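Long-range contact in phage-related protein (Bordetella bronchiseptica RB50, PDB 3BJQ), which is probably a prophage-encoded major capsid protein of the phage coat family, a building block of the viral shell: residues P243-G248 with G305-A311. Sequence-based numbering, arbitrary orientation.
Sequences PDVWLG and GYLIEDA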
ATOM      1  N   PRO E 243      47.996 -16.815 -23.121  1.00 35.87           N
ATOM      2  CA  PRO E 243      48.596 -15.670 -23.793  1.00 36.81           C
ATOM      3  C   PRO E 243      47.795 -15.241 -25.027  1.00 35.66           C
ATOM      4  O   PRO E 243      48.315 -14.552 -25.897  1.00 36.06           O
ATOM      5  CB  PRO E 243      49.960 -16.226 -24.201  1.00 37.97           C
ATOM      6  CG  PRO E 243      49.678 -17.658 -24.522  1.00 38.30           C
ATOM      7  CD  PRO E 243      48.445 -18.075 -23.744  1.00 36.89           C
ATOM      8  N   ASP E 244      46.511 -15.592 -25.062  1.00 34.84           N
ATOM      9  CA  ASP E 244      45.728 -15.476 -26.280  1.00 33.34           C
ATOM     10  C   ASP E 244      44.890 -14.216 -26.427  1.00 31.16           C
ATOM     11  O   ASP E 244      44.734 -13.426 -25.503  1.00 31.52           O
ATOM     12  CB  ASP E 244      44.812 -16.690 -26.407  1.00 33.06           C
ATOM     13  CG  ASP E 244      45.571 -18.002 -26.461  1.00 35.39           C
ATOM     14  OD1 ASP E 244      46.791 -18.017 -26.766  1.00 36.84           O
ATOM     15  OD2 ASP E 244      44.922 -19.037 -26.233  1.00 34.69           O
ATOM     16  N   VAL E 245      44.394 -14.035 -27.650  1.00 31.89           N
ATOM     17  CA  VAL E 245      43.424 -12.994 -27.976  1.00 30.91           C
ATOM     18  C   VAL E 245      42.288 -13.687 -28.697  1.00 30.93           C
ATOM     19  O   VAL E 245      42.529 -14.645 -29.421  1.00 33.43           O
ATOM     20  CB  VAL E 245      44.056 -11.907 -28.834  1.00 30.22           C
ATOM     21  CG1 VAL E 245      43.003 -10.911 -29.332  1.00 26.48           C
ATOM     22  CG2 VAL E 245      45.155 -11.224 -28.008  1.00 29.52           C
ATOM     23  N   TRP E 246      41.057 -13.250 -28.456  1.00 30.80           N
ATOM     24  CA  TRP E 246      39.890 -13.864 -29.081  1.00 30.82           C
ATOM     25  C   TRP E 246      38.917 -12.751 -29.479  1.00 30.83           C
ATOM     26  O   TRP E 246      38.845 -11.741 -28.806  1.00 30.41           O
ATOM     27  CB  TRP E 246      39.250 -14.834 -28.101  1.00 29.61           C
ATOM     28  CG  TRP E 246      37.937 -15.422 -28.536  1.00 32.48           C
ATOM     29  CD1 TRP E 246      37.740 -16.632 -29.150  1.00 31.65           C
ATOM     30  CD2 TRP E 246      36.628 -14.846 -28.357  1.00 31.30           C
ATOM     31  NE1 TRP E 246      36.406 -16.829 -29.374  1.00 30.58           N
ATOM     32  CE2 TRP E 246      35.699 -15.755 -28.899  1.00 33.76           C
ATOM     33  CE3 TRP E 246      36.156 -13.647 -27.798  1.00 32.50           C
ATOM     34  CZ2 TRP E 246      34.322 -15.507 -28.905  1.00 33.55           C
ATOM     35  CZ3 TRP E 246      34.790 -13.393 -27.806  1.00 32.96           C
ATOM     36  CH2 TRP E 246      33.884 -14.333 -28.352  1.00 32.39           C
ATOM     37  N   LEU E 247      38.193 -12.949 -30.574  1.00 30.71           N
ATOM     38  CA  LEU E 247      37.154 -12.022 -31.020  1.00 31.77           C
ATOM     39  C   LEU E 247      35.891 -12.785 -31.323  1.00 31.47           C
ATOM     40  O   LEU E 247      35.959 -13.867 -31.860  1.00 31.64           O
ATOM     41  CB  LEU E 247      37.519 -11.364 -32.332  1.00 32.46           C
ATOM     42  CG  LEU E 247      38.302 -10.061 -32.374  1.00 42.31           C
ATOM     43  CD1 LEU E 247      39.820 -10.318 -32.278  1.00 41.52           C
ATOM     44  CD2 LEU E 247      37.928  -9.410 -33.696  1.00 39.45           C
ATOM     45  N   GLY E 248      34.734 -12.188 -31.079  1.00 31.04           N
ATOM     46  CA  GLY E 248      33.498 -12.870 -31.408  1.00 31.81           C
ATOM     47  C   GLY E 248      32.307 -11.963 -31.468  1.00 31.15           C
ATOM     48  O   GLY E 248      32.346 -10.828 -30.989  1.00 30.07           O
ATOM     49  N   GLY E 305      33.206 -16.647 -34.033  1.00 32.75           N
ATOM     50  CA  GLY E 305      34.404 -16.551 -33.214  1.00 31.76           C
ATOM     51  C   GLY E 305      35.692 -16.629 -34.016  1.00 33.49           C
ATOM     52  O   GLY E 305      35.722 -17.114 -35.161  1.00 35.75           O
ATOM     53  N   TYR E 306      36.765 -16.135 -33.413  1.00 31.66           N
ATOM     54  CA  TYR E 306      38.074 -16.128 -34.041  1.00 32.59           C
ATOM     55  C   TYR E 306      39.163 -16.191 -32.964  1.00 31.02           C
ATOM     56  O   TYR E 306      39.175 -15.368 -32.062  1.00 31.00           O
ATOM     57  CB  TYR E 306      38.217 -14.863 -34.881  1.00 32.93           C
ATOM     58  CG  TYR E 306      39.441 -14.842 -35.786  1.00 35.17           C
ATOM     59  CD1 TYR E 306      40.691 -14.493 -35.285  1.00 34.52           C
ATOM     60  CD2 TYR E 306      39.335 -15.143 -37.137  1.00 31.41           C
ATOM     61  CE1 TYR E 306      41.797 -14.468 -36.091  1.00 36.38           C
ATOM     62  CE2 TYR E 306      40.435 -15.112 -37.963  1.00 35.55           C
ATOM     63  CZ  TYR E 306      41.671 -14.771 -37.435  1.00 36.34           C
ATOM     64  OH  TYR E 306      42.786 -14.732 -38.226  1.00 35.16           O
ATOM     65  N   LEU E 307      40.073 -17.150 -33.074  1.00 30.23           N
ATOM     66  CA  LEU E 307      41.140 -17.311 -32.102  1.00 31.56           C
ATOM     67  C   LEU E 307      42.524 -16.892 -32.631  1.00 33.48           C
ATOM     68  O   LEU E 307      42.964 -17.351 -33.698  1.00 31.41           O
ATOM     69  CB  LEU E 307      41.184 -18.764 -31.670  1.00 33.49           C
ATOM     70  CG  LEU E 307      42.241 -19.180 -30.646  1.00 31.53           C
ATOM     71  CD1 LEU E 307      42.059 -18.463 -29.290  1.00 27.27           C
ATOM     72  CD2 LEU E 307      42.189 -20.684 -30.538  1.00 27.40           C
ATOM     73  N   ILE E 308      43.205 -16.038 -31.863  1.00 34.09           N
ATOM     74  CA  ILE E 308      44.578 -15.609 -32.154  1.00 33.60           C
ATOM     75  C   ILE E 308      45.448 -16.171 -31.033  1.00 34.75           C
ATOM     76  O   ILE E 308      45.583 -15.553 -29.986  1.00 33.83           O
ATOM     77  CB  ILE E 308      44.704 -14.066 -32.163  1.00 33.34           C
ATOM     78  CG1 ILE E 308      43.813 -13.448 -33.232  1.00 33.46           C
ATOM     79  CG2 ILE E 308      46.161 -13.625 -32.396  1.00 35.08           C
ATOM     80  CD1 ILE E 308      43.762 -11.923 -33.164  1.00 31.52           C
ATOM     81  N   GLU E 309      46.054 -17.335 -31.262  1.00 34.82           N
ATOM     82  CA  GLU E 309      46.871 -17.970 -30.231  1.00 36.50           C
ATOM     83  C   GLU E 309      48.247 -17.315 -30.064  1.00 37.16           C
ATOM     84  O   GLU E 309      48.872 -16.897 -31.038  1.00 36.97           O
ATOM     85  CB  GLU E 309      47.147 -19.434 -30.557  1.00 35.52           C
ATOM     86  CG  GLU E 309      45.988 -20.359 -30.684  1.00 39.16           C
ATOM     87  CD  GLU E 309      46.472 -21.800 -30.857  1.00 41.76           C
ATOM     88  OE1 GLU E 309      46.840 -22.419 -29.830  1.00 44.81           O
ATOM     89  OE2 GLU E 309      46.500 -22.293 -32.014  1.00 43.07           O
ATOM     90  N   ASP E 310      48.708 -17.267 -28.814  1.00 37.68           N
ATOM     91  CA  ASP E 310      50.075 -16.874 -28.448  1.00 37.91           C
ATOM     92  C   ASP E 310      50.483 -15.414 -28.656  1.00 37.40           C
ATOM     93  O   ASP E 310      51.676 -15.092 -28.619  1.00 36.59           O
ATOM     94  CB  ASP E 310      51.073 -17.846 -29.078  1.00 40.65           C
ATOM     95  CG  ASP E 310      50.848 -19.279 -28.598  1.00 42.02           C
ATOM     96  OD1 ASP E 310      50.204 -19.432 -27.535  1.00 34.86           O
ATOM     97  OD2 ASP E 310      51.297 -20.223 -29.285  1.00 41.04           O
ATOM     98  N   ALA E 311      49.505 -14.531 -28.820  1.00 37.07           N
ATOM     99  CA  ALA E 311      49.788 -13.110 -28.981  1.00 36.21           C
ATOM    100  C   ALA E 311      50.706 -12.588 -27.867  1.00 36.88           C
ATOM    101  O   ALA E 311      51.653 -11.854 -28.118  1.00 37.89           O
ATOM    102  CB  ALA E 311      48.495 -12.320 -29.018  1.00 34.78           C
TER
HETATM  103  O   HOH W   1      47.610 -20.542 -27.225  1.00 43.86           O
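Neighbouring antiparallel strands inside a mixed sheet show how the register of an antiparallel pair sets the relief of two opposite faces. In this probable phage coat protein, whose family shares the HK97-type capsid fold, strands 245-248 and 305-309 run at 168° with axes 4.6 Å apart, between strands 179-183 and 142-144. Val245 pairs with Ile308 (hydrogen bonds Val245 N to Ile308 O 3.0 Å, Ile308 N to Val245 O 2.9 Å) and Leu247 with Tyr306 (Leu247 N to Tyr306 O 3.0 Å, Tyr306 N to Leu247 O 2.9 Å). Their side chains raise one apolar face: Val245 CB lies 4.0 Å from Ile308 CB, and Leu247 CD1 reaches diagonally to Ile308 CD1 (4.3 Å). Helix 158-173 packs on the Leu247 and Tyr306 end of this face, while Ala311, beyond the strand, fits its small CB against Val245 CG2 (3.7 Å).

The opposite face is shaped by absence. Gly248 and Gly305 leave a hollow, and the Trp246 indole lies over it; a CB on Gly248 would collide with Trp246 CH2. Phe263 meets this indole edge-to-face, and Leu307 adds a bump beside it, its CD1 3.8 Å from Val245 O.

Where the strands end, Asp310 turns the chain with positive phi, and Asp244 OD1 accepts a hydrogen bond from the Asp310 backbone N at 2.9 Å. The two carboxylates also come close, and one water is hydrogen-bonded to both, 2.7 Å from Asp244 OD1 and 2.8 Å from Asp310 OD1.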